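Local coordinates for protein polyketide synthase (Lyngbya majuscula 19L, PDB 3QIT) that acts as the decarboxylating thioesterase of curacin A biosynthesis, an alpha/beta-hydrolase-fold domain that forms a terminal alkene, at residues A41-E44 and V45-L49; T110-A113 and S114-K118; F181-I184 and L185-I189; S221-L224 and E225-K228; K243-R246 and P247-Q251. All coordinates share one frame; numbering follows the deposited sequence. Where two conformers were deposited one is given.

Overall arrangement
Each contact is local, within one continuous stretch, so none closes a long loop. They follow one another along the chain, without nesting or crossing. Contact 1 starts helix 43-51, between strands 28-32 and 55-59. Contact 2 ends helix 104-115, between strands 97-102 and 120-126. Contact 3 is in helix 179-188, and its Phe181 packs on Gln43 and Glu44 of contact 1. Contact 4, in helix 220-229, touches contact 2: Thr110 OG1 and Tyr223 OH are probably hydrogen-bonded. Both meet the second subunit. Contact 5 joins a loop after strand 234-239 to the first turn of helix 247-256, about 16 Å from contact 4 between centres. Contacts 2 and 3 lie on opposite sides of the chain's centre.

Contact 1 of 5, residues A41-E44 and V45-L49; sequences AWQE and VALPL
Leu47 lies slantwise across Gln43, one helical turn earlier. Its CD1 methyl meets Gln43 CG at 3.8 Å. Leu47 CG also comes within 3.3 Å of Gln43 O. That same oxygen accepts Leu47 N at 2.9 Å, with the donor tilted 22° from the carbonyl plane. On another side of the turn, Trp42 and Val45 run side by side and point the same way. Val45 CG2 meets the edge of the indole near its plane, 4.1 Å from Trp42 CE3. With Val45 CG1 anti to the backbone N (chi1 179°), CG2 is left beside that N, where it can meet the ring. Ala46 N bonds to Trp42 O at 2.9 Å. Pro48 has no N-H to give, and its CD sits 3.2 Å from Glu44 O; the helix is kinked here. A water donates to Ala41 O and accepts from Val45 N, bridging two points of the same backbone. Further out, Gln43 OE1 is hydrogen-bonded to Trp21 NE1, and Leu47 packs on the same Trp21. Cutting Leu47 back to an alanine removes its CG and both methyls, which would probably open a gap beside Gln43 CG and Trp21. Trp42 touches Cys31 and Ala58, and Val45 and Pro48 rest on helix 276-284. The stretch is the start of the helix in a beta-alpha-beta crossover of the alpha/beta hydrolase fold, between strands 28-32 and 55-59.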
loop_
_atom_site.group_PDB
_atom_site.type_symbol
_atom_site.label_atom_id
_atom_site.label_comp_id
_atom_site.label_asym_id
_atom_site.label_seq_id
_atom_site.Cartn_x
_atom_site.Cartn_y
_atom_site.Cartn_z
ATOM N N ALA B 41 -7.994 17.223 -17.394
ATOM C CA ALA B 41 -8.802 16.486 -18.372
ATOM C C ALA B 41 -10.303 16.775 -18.211
ATOM O O ALA B 41 -11.084 16.482 -19.105
ATOM C CB ALA B 41 -8.525 14.940 -18.266
ATOM N N TRP B 42 -10.683 17.336 -17.059
ATOM C CA TRP B 42 -12.079 17.680 -16.786
ATOM C C TRP B 42 -12.475 19.028 -17.337
ATOM O O TRP B 42 -13.627 19.415 -17.187
ATOM C CB TRP B 42 -12.342 17.683 -15.268
ATOM C CG TRP B 42 -12.417 16.289 -14.683
ATOM C CD1 TRP B 42 -11.454 15.660 -13.947
ATOM C CD2 TRP B 42 -13.492 15.357 -14.840
ATOM N NE1 TRP B 42 -11.883 14.390 -13.605
ATOM C CE2 TRP B 42 -13.130 14.181 -14.147
ATOM C CE3 TRP B 42 -14.739 15.408 -15.493
ATOM C CZ2 TRP B 42 -13.978 13.055 -14.067
ATOM C CZ3 TRP B 42 -15.584 14.287 -15.414
ATOM C CH2 TRP B 42 -15.191 13.118 -14.718
ATOM N N GLN B 43 -11.552 19.742 -17.983
ATOM C CA GLN B 43 -11.818 21.158 -18.319
ATOM C C GLN B 43 -13.081 21.381 -19.155
ATOM O O GLN B 43 -13.827 22.343 -18.923
ATOM C CB GLN B 43 -10.615 21.773 -19.028
ATOM C CG GLN B 43 -10.855 23.238 -19.419
ATOM C CD GLN B 43 -9.583 24.032 -19.454
ATOM O OE1 GLN B 43 -9.132 24.524 -18.432
ATOM N NE2 GLN B 43 -9.011 24.187 -20.632
ATOM N N GLU B 44 -13.299 20.530 -20.151
ATOM C CA GLU B 44 -14.457 20.696 -21.032
ATOM C C GLU B 44 -15.793 20.491 -20.321
ATOM O O GLU B 44 -16.793 21.093 -20.713
ATOM C CB GLU B 44 -14.317 19.840 -22.290
ATOM C CG GLU B 44 -13.276 20.419 -23.289
ATOM C CD GLU B 44 -13.627 21.848 -23.745
ATOM O OE1 GLU B 44 -14.737 22.062 -24.291
ATOM O OE2 GLU B 44 -12.804 22.768 -23.545
ATOM N N VAL B 45 -15.809 19.638 -19.294
ATOM C CA VAL B 45 -16.957 19.548 -18.378
ATOM C C VAL B 45 -17.032 20.739 -17.397
ATOM O O VAL B 45 -18.124 21.245 -17.089
ATOM C CB VAL B 45 -16.923 18.210 -17.591
ATOM C CG1 VAL B 45 -18.100 18.114 -16.600
ATOM C CG2 VAL B 45 -16.908 17.001 -18.563
ATOM N N ALA B 46 -15.871 21.159 -16.888
ATOM C CA ALA B 46 -15.802 22.148 -15.832
ATOM C C ALA B 46 -16.249 23.544 -16.311
ATOM O O ALA B 46 -16.923 24.262 -15.555
ATOM C CB ALA B 46 -14.395 22.210 -15.272
ATOM N N LEU B 47 -15.875 23.920 -17.533
ATOM C CA LEU B 47 -16.180 25.291 -17.999
ATOM C C LEU B 47 -17.688 25.615 -17.930
ATOM O O LEU B 47 -18.059 26.607 -17.303
ATOM C CB LEU B 47 -15.556 25.612 -19.384
ATOM C CG LEU B 47 -14.012 25.590 -19.359
ATOM C CD1 LEU B 47 -13.393 25.738 -20.749
ATOM C CD2 LEU B 47 -13.480 26.657 -18.426
ATOM N N PRO B 48 -18.551 24.756 -18.513
ATOM C CA PRO B 48 -19.983 25.076 -18.433
ATOM C C PRO B 48 -20.538 25.018 -17.010
ATOM O O PRO B 48 -21.462 25.770 -16.697
ATOM C CB PRO B 48 -20.649 24.008 -19.316
ATOM C CG PRO B 48 -19.603 23.004 -19.594
ATOM C CD PRO B 48 -18.292 23.677 -19.477
ATOM N N LEU B 49 -19.998 24.142 -16.155
ATOM C CA LEU B 49 -20.427 24.121 -14.737
ATOM C C LEU B 49 -20.034 25.386 -13.998
ATOM O O LEU B 49 -20.819 25.933 -13.208
ATOM C CB LEU B 49 -19.835 22.919 -13.981
ATOM C CG LEU B 49 -20.261 21.522 -14.423
ATOM C CD1 LEU B 49 -19.364 20.469 -13.757
ATOM C CD2 LEU B 49 -21.730 21.291 -14.085
HETATM O O HOH W 1 -13.360 17.623 -20.029
#

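Contact 2 of 5, residues T110-A113 and S114-K118; sequences TAIA and SVRPK
Ser114 turns its hydroxyl back onto the carbonyl of Ala111, and OG donates to Ala111 O at 2.7 Å. The torsion places OG between the backbone N and the carbonyl carbon (chi1 79°), on the side of the preceding turn. The hydroxyl lies 18° from the carbonyl plane. Ala111 O also accepts Val115 N at 3.1 Å, so two firm donors share this oxygen. Arg116 takes another direction. Its CG comes 4.2 Å from Ile112 CD1. A bend at chi2 (-65°) then folds the rest of the chain so that the guanidinium lies against Val115, whose CG1 is 3.5 Å above one face, offset toward the rim. Arg116 N donates to Ile112 O at 2.8 Å, yet Arg116 is the first residue to leave helical backbone angles. Pro117 follows, and its N, 3.3 Å from Ala113 O, has no hydrogen to share. The helical bonding therefore stops here, and the chain leads on from helix 104-115 toward strand 120-126. The outer surface faces the second subunit: Val115 packs on Thr145 and Ser114 on Val141 of that subunit. Arg116 forms salt bridges with Asp86 of its own chain and with Asp149 of the second subunit. The serine hydroxyl gives its hydrogen to a carbonyl of its own helix, while the arginine charge is probably balanced by two carboxylates, one on each side of the dimer interface.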
loop_
_atom_site.group_PDB
_atom_site.type_symbol
_atom_site.label_atom_id
_atom_site.label_comp_id
_atom_site.label_asym_id
_atom_site.label_seq_id
_atom_site.Cartn_x
_atom_site.Cartn_y
_atom_site.Cartn_z
ATOM N N THR B 110 -16.908 5.709 -5.791
ATOM C CA THR B 110 -17.837 4.804 -5.079
ATOM C C THR B 110 -17.322 4.457 -3.681
ATOM O O THR B 110 -18.093 4.353 -2.720
ATOM C CB THR B 110 -18.179 3.476 -5.831
ATOM O OG1 THR B 110 -17.016 2.646 -5.968
ATOM C CG2 THR B 110 -18.777 3.749 -7.194
ATOM N N ALA B 111 -16.024 4.263 -3.567
ATOM C CA ALA B 111 -15.462 3.901 -2.284
ATOM C C ALA B 111 -15.569 5.056 -1.307
ATOM O O ALA B 111 -16.015 4.878 -0.164
ATOM C CB ALA B 111 -14.031 3.416 -2.443
ATOM N N ILE B 112 -15.256 6.257 -1.760
ATOM C CA ILE B 112 -15.339 7.395 -0.834
ATOM C C ILE B 112 -16.792 7.718 -0.435
ATOM O O ILE B 112 -17.047 8.042 0.713
ATOM C CB ILE B 112 -14.521 8.626 -1.302
ATOM C CG1 ILE B 112 -14.181 9.539 -0.107
ATOM C CG2 ILE B 112 -15.261 9.423 -2.319
ATOM C CD1 ILE B 112 -13.101 9.005 0.821
ATOM N N ALA B 113 -17.727 7.553 -1.372
ATOM C CA ALA B 113 -19.158 7.732 -1.097
ATOM C C ALA B 113 -19.674 6.692 -0.125
ATOM O O ALA B 113 -20.586 6.968 0.641
ATOM C CB ALA B 113 -19.987 7.719 -2.402
ATOM N N SER B 114 -19.073 5.503 -0.141
ATOM C CA SER B 114 -19.461 4.440 0.795
ATOM C C SER B 114 -18.990 4.751 2.209
ATOM O O SER B 114 -19.674 4.421 3.182
ATOM C CB SER B 114 -18.979 3.059 0.316
ATOM O OG SER B 114 -17.599 2.835 0.576
ATOM N N VAL B 115 -17.845 5.425 2.305
ATOM C CA VAL B 115 -17.218 5.796 3.576
ATOM C C VAL B 115 -17.749 7.110 4.165
ATOM O O VAL B 115 -17.929 7.217 5.381
ATOM C CB VAL B 115 -15.673 5.859 3.430
ATOM C CG1 VAL B 115 -14.998 6.444 4.684
ATOM C CG2 VAL B 115 -15.115 4.475 3.123
ATOM N N ARG B 116 -17.990 8.107 3.307
ATOM C CA ARG B 116 -18.402 9.429 3.746
ATOM C C ARG B 116 -19.751 9.837 3.114
ATOM O O ARG B 116 -19.844 10.901 2.490
ATOM C CB ARG B 116 -17.361 10.474 3.337
ATOM C CG ARG B 116 -15.913 10.150 3.733
ATOM C CD ARG B 116 -15.763 10.122 5.249
ATOM N NE ARG B 116 -14.362 9.918 5.643
ATOM C CZ ARG B 116 -13.973 9.355 6.786
ATOM N NH1 ARG B 116 -14.868 8.872 7.655
ATOM N NH2 ARG B 116 -12.674 9.235 7.042
ATOM N N PRO B 117 -20.794 9.005 3.272
ATOM C CA PRO B 117 -22.053 9.329 2.586
ATOM C C PRO B 117 -22.651 10.689 2.924
ATOM O O PRO B 117 -23.256 11.316 2.056
ATOM C CB PRO B 117 -22.998 8.201 3.043
ATOM C CG PRO B 117 -22.407 7.690 4.299
ATOM C CD PRO B 117 -20.923 7.768 4.060
ATOM N N LYS B 118 -22.490 11.163 4.163
ATOM C CA LYS B 118 -23.115 12.433 4.541
ATOM C C LYS B 118 -22.512 13.618 3.785
ATOM O O LYS B 118 -23.128 14.673 3.672
ATOM C CB LYS B 118 -23.028 12.658 6.053
ATOM C CG LYS B 118 -23.709 11.574 6.871
ATOM C CD LYS B 118 -23.524 11.844 8.360
ATOM C CE LYS B 118 -24.185 10.772 9.223
ATOM N NZ LYS B 118 -23.384 9.512 9.241
#

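Contact 3 of 5, residues F181-I184 and L185-I189; sequences FSYI and LAQRI
Leu185 reaches back over the ring of Phe181, one turn before it. Its CB is 3.6 Å from Phe181 O. CG, anti to its own carbonyl carbon (chi1 -72°), lies 3.4 Å from that oxygen and 3.9 Å from Phe181 CE1. CD1 stands over the ring centre in a CH-pi contact, 4.0 Å from the centroid and only 3° off the normal. CD2 meets Phe181 CE1 at 4.1 Å. The side chain also touches Leu170 of helix 163-173. These helices come between strands 120-126 and 234-239, where alpha/beta hydrolases commonly insert a lid, and probably belong to one. On another side, Gln187 NE2 meets the edge of the Tyr183 ring, 3.6 Å from CE2, with the ring and amide planes 76° apart. A water donates to both Gln187 OE1 and Ile184 O, each 2.6 Å away. At the C-terminal end of the helix, Arg188 leads away to salt bridges with Asp60 and Glu6.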
loop_
_atom_site.group_PDB
_atom_site.type_symbol
_atom_site.label_atom_id
_atom_site.label_comp_id
_atom_site.label_asym_id
_atom_site.label_seq_id
_atom_site.Cartn_x
_atom_site.Cartn_y
_atom_site.Cartn_z
ATOM N N PHE B 181 -7.106 21.161 -27.287
ATOM C CA PHE B 181 -7.206 20.596 -25.946
ATOM C C PHE B 181 -6.128 19.526 -25.792
ATOM O O PHE B 181 -5.494 19.441 -24.745
ATOM C CB PHE B 181 -8.610 20.042 -25.672
ATOM C CG PHE B 181 -8.883 19.714 -24.210
ATOM C CD1 PHE B 181 -8.214 20.377 -23.174
ATOM C CD2 PHE B 181 -9.834 18.768 -23.880
ATOM C CE1 PHE B 181 -8.467 20.062 -21.822
ATOM C CE2 PHE B 181 -10.113 18.456 -22.544
ATOM C CZ PHE B 181 -9.415 19.094 -21.520
ATOM N N SER B 182 -5.877 18.764 -26.854
ATOM C CA SER B 182 -4.799 17.763 -26.806
ATOM C C SER B 182 -3.460 18.447 -26.492
ATOM O O SER B 182 -2.628 17.952 -25.700
ATOM C CB SER B 182 -4.744 16.937 -28.106
ATOM O OG SER B 182 -4.147 17.668 -29.156
ATOM N N TYR B 183 -3.249 19.603 -27.083
ATOM C CA TYR B 183 -2.039 20.366 -26.827
ATOM C C TYR B 183 -1.966 20.894 -25.394
ATOM O O TYR B 183 -0.950 20.760 -24.738
ATOM C CB TYR B 183 -1.921 21.517 -27.829
ATOM C CG TYR B 183 -0.588 22.186 -27.705
ATOM C CD1 TYR B 183 0.523 21.704 -28.418
ATOM C CD2 TYR B 183 -0.406 23.236 -26.814
ATOM C CE1 TYR B 183 1.771 22.303 -28.281
ATOM C CE2 TYR B 183 0.828 23.842 -26.666
ATOM C CZ TYR B 183 1.907 23.375 -27.394
ATOM O OH TYR B 183 3.117 23.994 -27.231
ATOM N N ILE B 184 -3.050 21.493 -24.913
ATOM C CA ILE B 184 -3.143 21.972 -23.541
ATOM C C ILE B 184 -2.804 20.852 -22.496
ATOM O O ILE B 184 -2.051 21.070 -21.513
ATOM C CB ILE B 184 -4.563 22.604 -23.358
ATOM C CG1 ILE B 184 -4.565 23.993 -24.034
ATOM C CG2 ILE B 184 -4.982 22.673 -21.898
ATOM C CD1 ILE B 184 -5.952 24.561 -24.316
ATOM N N LEU B 185 -3.337 19.666 -22.733
ATOM C CA LEU B 185 -3.096 18.508 -21.843
ATOM C C LEU B 185 -1.622 18.092 -21.876
ATOM O O LEU B 185 -0.992 17.975 -20.841
ATOM C CB LEU B 185 -3.975 17.351 -22.270
ATOM C CG LEU B 185 -5.462 17.558 -21.953
ATOM C CD1 LEU B 185 -6.292 16.544 -22.749
ATOM C CD2 LEU B 185 -5.706 17.418 -20.477
ATOM N N ALA B 186 -1.067 17.966 -23.084
ATOM C CA ALA B 186 0.348 17.555 -23.235
ATOM C C ALA B 186 1.323 18.572 -22.634
ATOM O O ALA B 186 2.323 18.196 -22.032
ATOM C CB ALA B 186 0.681 17.298 -24.718
ATOM N N GLN B 187 1.053 19.867 -22.861
ATOM C CA GLN B 187 1.766 20.983 -22.258
ATOM C C GLN B 187 1.917 20.821 -20.756
ATOM O O GLN B 187 3.001 21.023 -20.209
ATOM C CB GLN B 187 0.946 22.260 -22.586
ATOM C CG GLN B 187 1.397 23.610 -22.064
ATOM C CD GLN B 187 0.479 24.742 -22.615
ATOM O OE1 GLN B 187 -0.695 24.833 -22.259
ATOM N NE2 GLN B 187 1.020 25.581 -23.483
ATOM N N ARG B 188 0.851 20.379 -20.098
ATOM C CA ARG B 188 0.868 20.267 -18.653
ATOM C C ARG B 188 1.698 19.073 -18.151
ATOM O O ARG B 188 2.295 19.130 -17.077
ATOM C CB ARG B 188 -0.562 20.216 -18.102
ATOM C CG ARG B 188 -0.616 20.305 -16.589
ATOM C CD ARG B 188 -1.979 20.769 -16.119
ATOM N NE ARG B 188 -2.020 20.913 -14.660
ATOM C CZ ARG B 188 -2.395 19.968 -13.791
ATOM N NH1 ARG B 188 -2.747 18.764 -14.217
ATOM N NH2 ARG B 188 -2.407 20.240 -12.480
ATOM N N ILE B 189 1.732 18.008 -18.945
ATOM C CA ILE B 189 2.334 16.751 -18.493
ATOM C C ILE B 189 3.525 16.304 -19.316
ATOM O O ILE B 189 3.791 15.116 -19.423
ATOM C CB ILE B 189 1.306 15.610 -18.357
ATOM C CG1 ILE B 189 0.525 15.361 -19.670
ATOM C CG2 ILE B 189 0.384 15.891 -17.126
ATOM C CD1 ILE B 189 -0.206 13.980 -19.665
HETATM O O HOH W 2 -1.693 23.384 -20.394
#

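Contact 4 of 5, residues S221-L224 and E225-K228; sequences SQYL and EMLK
Ser221 O is gripped by two donors: Glu225 N at 3.2 Å and a water at 2.7 Å. The same water makes a weak bond to Glu225 OE1. The bond from Glu225 N belongs to the regular i to i+4 pattern of helix 220-229. The turn also carries a Met-aromatic contact within the alpha/beta hydrolase domain. Tyr223 CG is anti to the backbone N (chi1 -174°), which holds the ring beside its own carbonyl, near the turn that follows. Met226 SD approaches this ring obliquely, 3.7 Å from CE1. Leu227 crosses the ring over one face, its CG 4.1 Å from the centroid and 24° off the normal, as a CH-pi contact. Leu227 CD2 runs on toward the phenol end and meets Tyr223 CZ at 3.5 Å. Tyr223 OH is probably hydrogen-bonded to Thr110 OG1 of helix 104-115. Replacing Tyr223 by an alanine would probably cost Thr110 this hydroxyl partner and leave Met226 SD and Leu227 without the ring they pack on. Met226 also packs on Ala111 and Ser114, and on Leu144 of the second subunit. Leu224 packs on Gln252 and Thr256 of helix 247-256. Within the turn, Leu224 and Leu227 slant across each other, with Leu224 CD2 4.1 Å from Leu227 CD1.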
loop_
_atom_site.group_PDB
_atom_site.type_symbol
_atom_site.label_atom_id
_atom_site.label_comp_id
_atom_site.label_asym_id
_atom_site.label_seq_id
_atom_site.Cartn_x
_atom_site.Cartn_y
_atom_site.Cartn_z
ATOM N N SER B 221 -17.051 -10.000 -6.269
ATOM C CA SER B 221 -18.102 -10.240 -5.278
ATOM C C SER B 221 -18.126 -9.179 -4.168
ATOM O O SER B 221 -19.169 -8.587 -3.884
ATOM C CB SER B 221 -17.931 -11.640 -4.679
ATOM O OG SER B 221 -19.029 -11.964 -3.854
ATOM N N GLN B 222 -16.967 -8.932 -3.565
ATOM C CA GLN B 222 -16.833 -7.934 -2.504
ATOM C C GLN B 222 -17.198 -6.528 -3.002
ATOM O O GLN B 222 -17.879 -5.766 -2.300
ATOM C CB GLN B 222 -15.408 -7.945 -1.940
ATOM C CG GLN B 222 -15.222 -7.153 -0.652
ATOM C CD GLN B 222 -15.467 -7.986 0.605
ATOM O OE1 GLN B 222 -16.553 -8.540 0.806
ATOM N NE2 GLN B 222 -14.454 -8.064 1.466
ATOM N N TYR B 223 -16.740 -6.202 -4.211
ATOM C CA TYR B 223 -17.005 -4.895 -4.803
ATOM C C TYR B 223 -18.497 -4.647 -4.997
ATOM O O TYR B 223 -18.979 -3.553 -4.724
ATOM C CB TYR B 223 -16.253 -4.681 -6.124
ATOM C CG TYR B 223 -16.430 -3.264 -6.622
ATOM C CD1 TYR B 223 -16.044 -2.189 -5.819
ATOM C CD2 TYR B 223 -17.040 -2.992 -7.848
ATOM C CE1 TYR B 223 -16.214 -0.875 -6.226
ATOM C CE2 TYR B 223 -17.215 -1.659 -8.283
ATOM C CZ TYR B 223 -16.799 -0.609 -7.453
ATOM O OH TYR B 223 -16.965 0.713 -7.823
ATOM N N LEU B 224 -19.221 -5.660 -5.464
ATOM C CA LEU B 224 -20.669 -5.539 -5.622
ATOM C C LEU B 224 -21.336 -5.275 -4.274
ATOM O O LEU B 224 -22.314 -4.526 -4.195
ATOM C CB LEU B 224 -21.264 -6.792 -6.274
ATOM C CG LEU B 224 -20.876 -7.076 -7.733
ATOM C CD1 LEU B 224 -21.494 -8.393 -8.203
ATOM C CD2 LEU B 224 -21.296 -5.926 -8.647
ATOM N N GLU B 225 -20.805 -5.870 -3.209
ATOM C CA GLU B 225 -21.365 -5.611 -1.890
ATOM C C GLU B 225 -21.182 -4.145 -1.505
ATOM O O GLU B 225 -22.069 -3.554 -0.890
ATOM C CB GLU B 225 -20.785 -6.550 -0.824
ATOM C CG GLU B 225 -21.265 -8.002 -0.943
ATOM C CD GLU B 225 -22.748 -8.196 -0.604
ATOM O OE1 GLU B 225 -23.297 -9.271 -0.946
ATOM O OE2 GLU B 225 -23.368 -7.294 0.009
ATOM N N MET B 226 -20.042 -3.567 -1.879
ATOM C CA MET B 226 -19.808 -2.136 -1.688
ATOM C C MET B 226 -20.864 -1.335 -2.447
ATOM O O MET B 226 -21.516 -0.456 -1.865
ATOM C CB MET B 226 -18.395 -1.744 -2.142
ATOM C CG MET B 226 -18.221 -0.259 -2.502
ATOM S SD MET B 226 -16.502 0.245 -2.677
ATOM C CE MET B 226 -16.029 0.300 -0.955
ATOM N N LEU B 227 -21.034 -1.655 -3.732
ATOM C CA LEU B 227 -22.002 -0.956 -4.591
ATOM C C LEU B 227 -23.426 -1.061 -4.030
ATOM O O LEU B 227 -24.177 -0.070 -4.013
ATOM C CB LEU B 227 -21.960 -1.488 -6.029
ATOM C CG LEU B 227 -20.672 -1.327 -6.863
ATOM C CD1 LEU B 227 -20.873 -1.845 -8.262
ATOM C CD2 LEU B 227 -20.161 0.107 -6.898
ATOM N N LYS B 228 -23.765 -2.244 -3.525
ATOM C CA LYS B 228 -25.084 -2.492 -2.954
ATOM C C LYS B 228 -25.351 -1.593 -1.741
ATOM O O LYS B 228 -26.493 -1.190 -1.514
ATOM C CB LYS B 228 -25.229 -3.976 -2.581
ATOM C CG LYS B 228 -26.663 -4.441 -2.400
ATOM C CD LYS B 228 -26.742 -5.920 -2.025
ATOM C CE LYS B 228 -28.201 -6.369 -1.886
ATOM N NZ LYS B 228 -28.341 -7.728 -1.274
HETATM O O HOH W 3 -21.645 -9.660 -3.916
#

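Contact 5 of 5, residues K243-R246 and P247-Q251; sequences KLNR and PEDLQ
The guanidinium of Arg246 has Glu248 over one face and Asp249 at its edge, a salt-bridge network of three residues. Glu248 CG stands 3.9 Å above the plane, over its centre. Glu248 OE1 lies 3.3 Å from Arg246 NH1 but well out of the plane, so this salt bridge is one of charges only. At the edge, Arg246 NE makes a hydrogen-bonded salt bridge to Asp249 OD2 (3.2 Å, 167°). Arg246 NH2 adds a weak bond to Asp249 OD1; the guanidinium and the Asp249 carboxylate are turned 52° apart. Asp249 OD2 also accepts Arg246 N at 3.1 Å, from the same face of the carboxylate as NE. Arg246 is the N-cap residue of helix 247-256, after strand 234-239 of the alpha/beta hydrolase sheet, and Asp249, three residues on, takes up its N-H. Arg246 O accepts Leu250 N at 3.0 Å. Beside it, Asn245 CB packs on Leu250 CD2 at 3.6 Å, and Asn245 ND2 bonds to Leu128 O. Leu244 touches Glu127 and His269, probable members of a catalytic triad.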
loop_
_atom_site.group_PDB
_atom_site.type_symbol
_atom_site.label_atom_id
_atom_site.label_comp_id
_atom_site.label_asym_id
_atom_site.label_seq_id
_atom_site.Cartn_x
_atom_site.Cartn_y
_atom_site.Cartn_z
ATOM N N LYS B 243 -17.224 0.164 -24.914
ATOM C CA LYS B 243 -17.117 -1.285 -24.843
ATOM C C LYS B 243 -16.591 -1.716 -23.473
ATOM O O LYS B 243 -16.313 -2.892 -23.248
ATOM C CB LYS B 243 -16.234 -1.810 -25.985
ATOM C CG LYS B 243 -16.653 -1.326 -27.376
ATOM C CD LYS B 243 -17.959 -1.978 -27.843
ATOM C CE LYS B 243 -18.600 -1.203 -28.990
ATOM N NZ LYS B 243 -19.972 -1.704 -29.320
ATOM N N LEU B 244 -16.474 -0.757 -22.554
ATOM C CA LEU B 244 -16.015 -1.046 -21.198
ATOM C C LEU B 244 -16.898 -2.100 -20.523
ATOM O O LEU B 244 -16.399 -3.104 -19.993
ATOM C CB LEU B 244 -15.968 0.228 -20.342
ATOM C CG LEU B 244 -15.534 -0.016 -18.897
ATOM C CD1 LEU B 244 -14.048 -0.386 -18.853
ATOM C CD2 LEU B 244 -15.806 1.193 -18.001
ATOM N N ASN B 245 -18.208 -1.878 -20.554
ATOM C CA ASN B 245 -19.126 -2.798 -19.904
ATOM C C ASN B 245 -19.868 -3.640 -20.921
ATOM O O ASN B 245 -20.558 -3.109 -21.809
ATOM C CB ASN B 245 -20.111 -2.039 -19.014
ATOM C CG ASN B 245 -19.457 -1.492 -17.760
ATOM O OD1 ASN B 245 -19.028 -2.251 -16.893
ATOM N ND2 ASN B 245 -19.374 -0.168 -17.659
ATOM N N ARG B 246 -19.710 -4.955 -20.787
ATOM C CA ARG B 246 -20.497 -5.911 -21.556
ATOM C C ARG B 246 -21.944 -5.823 -21.063
ATOM O O ARG B 246 -22.194 -5.269 -19.985
ATOM C CB ARG B 246 -19.942 -7.328 -21.366
ATOM C CG ARG B 246 -18.478 -7.502 -21.764
ATOM C CD ARG B 246 -17.935 -8.856 -21.295
ATOM N NE ARG B 246 -17.914 -8.957 -19.832
ATOM C CZ ARG B 246 -17.848 -10.097 -19.144
ATOM N NH1 ARG B 246 -17.798 -11.268 -19.768
ATOM N NH2 ARG B 246 -17.842 -10.063 -17.816
ATOM N N PRO B 247 -22.909 -6.338 -21.847
ATOM C CA PRO B 247 -24.299 -6.312 -21.394
ATOM C C PRO B 247 -24.510 -6.929 -20.007
ATOM O O PRO B 247 -25.293 -6.390 -19.225
ATOM C CB PRO B 247 -25.030 -7.132 -22.459
ATOM C CG PRO B 247 -24.211 -6.973 -23.672
ATOM C CD PRO B 247 -22.789 -6.856 -23.224
ATOM N N GLU B 248 -23.821 -8.035 -19.709
ATOM C CA GLU B 248 -23.873 -8.646 -18.373
ATOM C C GLU B 248 -23.336 -7.742 -17.262
ATOM O O GLU B 248 -23.815 -7.813 -16.126
ATOM C CB GLU B 248 -23.129 -9.988 -18.328
ATOM C CG GLU B 248 -21.725 -9.953 -18.914
ATOM C CD GLU B 248 -21.695 -10.440 -20.357
ATOM O OE1 GLU B 248 -21.034 -11.475 -20.603
ATOM O OE2 GLU B 248 -22.335 -9.804 -21.236
ATOM N N ASP B 249 -22.329 -6.925 -17.576
ATOM C CA ASP B 249 -21.773 -5.982 -16.596
ATOM C C ASP B 249 -22.761 -4.850 -16.332
ATOM O O ASP B 249 -22.940 -4.442 -15.179
ATOM C CB ASP B 249 -20.447 -5.369 -17.066
ATOM C CG ASP B 249 -19.340 -6.398 -17.242
ATOM O OD1 ASP B 249 -19.280 -7.350 -16.437
ATOM O OD2 ASP B 249 -18.527 -6.236 -18.186
ATOM N N LEU B 250 -23.377 -4.333 -17.401
ATOM C CA LEU B 250 -24.432 -3.312 -17.263
ATOM C C LEU B 250 -25.593 -3.852 -16.449
ATOM O O LEU B 250 -26.112 -3.159 -15.571
ATOM C CB LEU B 250 -24.947 -2.850 -18.626
ATOM C CG LEU B 250 -23.995 -2.059 -19.524
ATOM C CD1 LEU B 250 -24.698 -1.735 -20.841
ATOM C CD2 LEU B 250 -23.527 -0.796 -18.844
ATOM N N GLN B 251 -26.000 -5.090 -16.754
ATOM C CA GLN B 251 -27.056 -5.770 -16.015
ATOM C C GLN B 251 -26.682 -5.941 -14.543
ATOM O O GLN B 251 -27.496 -5.668 -13.647
ATOM C CB GLN B 251 -27.388 -7.120 -16.669
ATOM C CG GLN B 251 -28.621 -7.833 -16.107
ATOM C CD GLN B 251 -29.911 -7.016 -16.199
ATOM O OE1 GLN B 251 -30.777 -7.109 -15.320
ATOM N NE2 GLN B 251 -30.049 -6.220 -17.263
#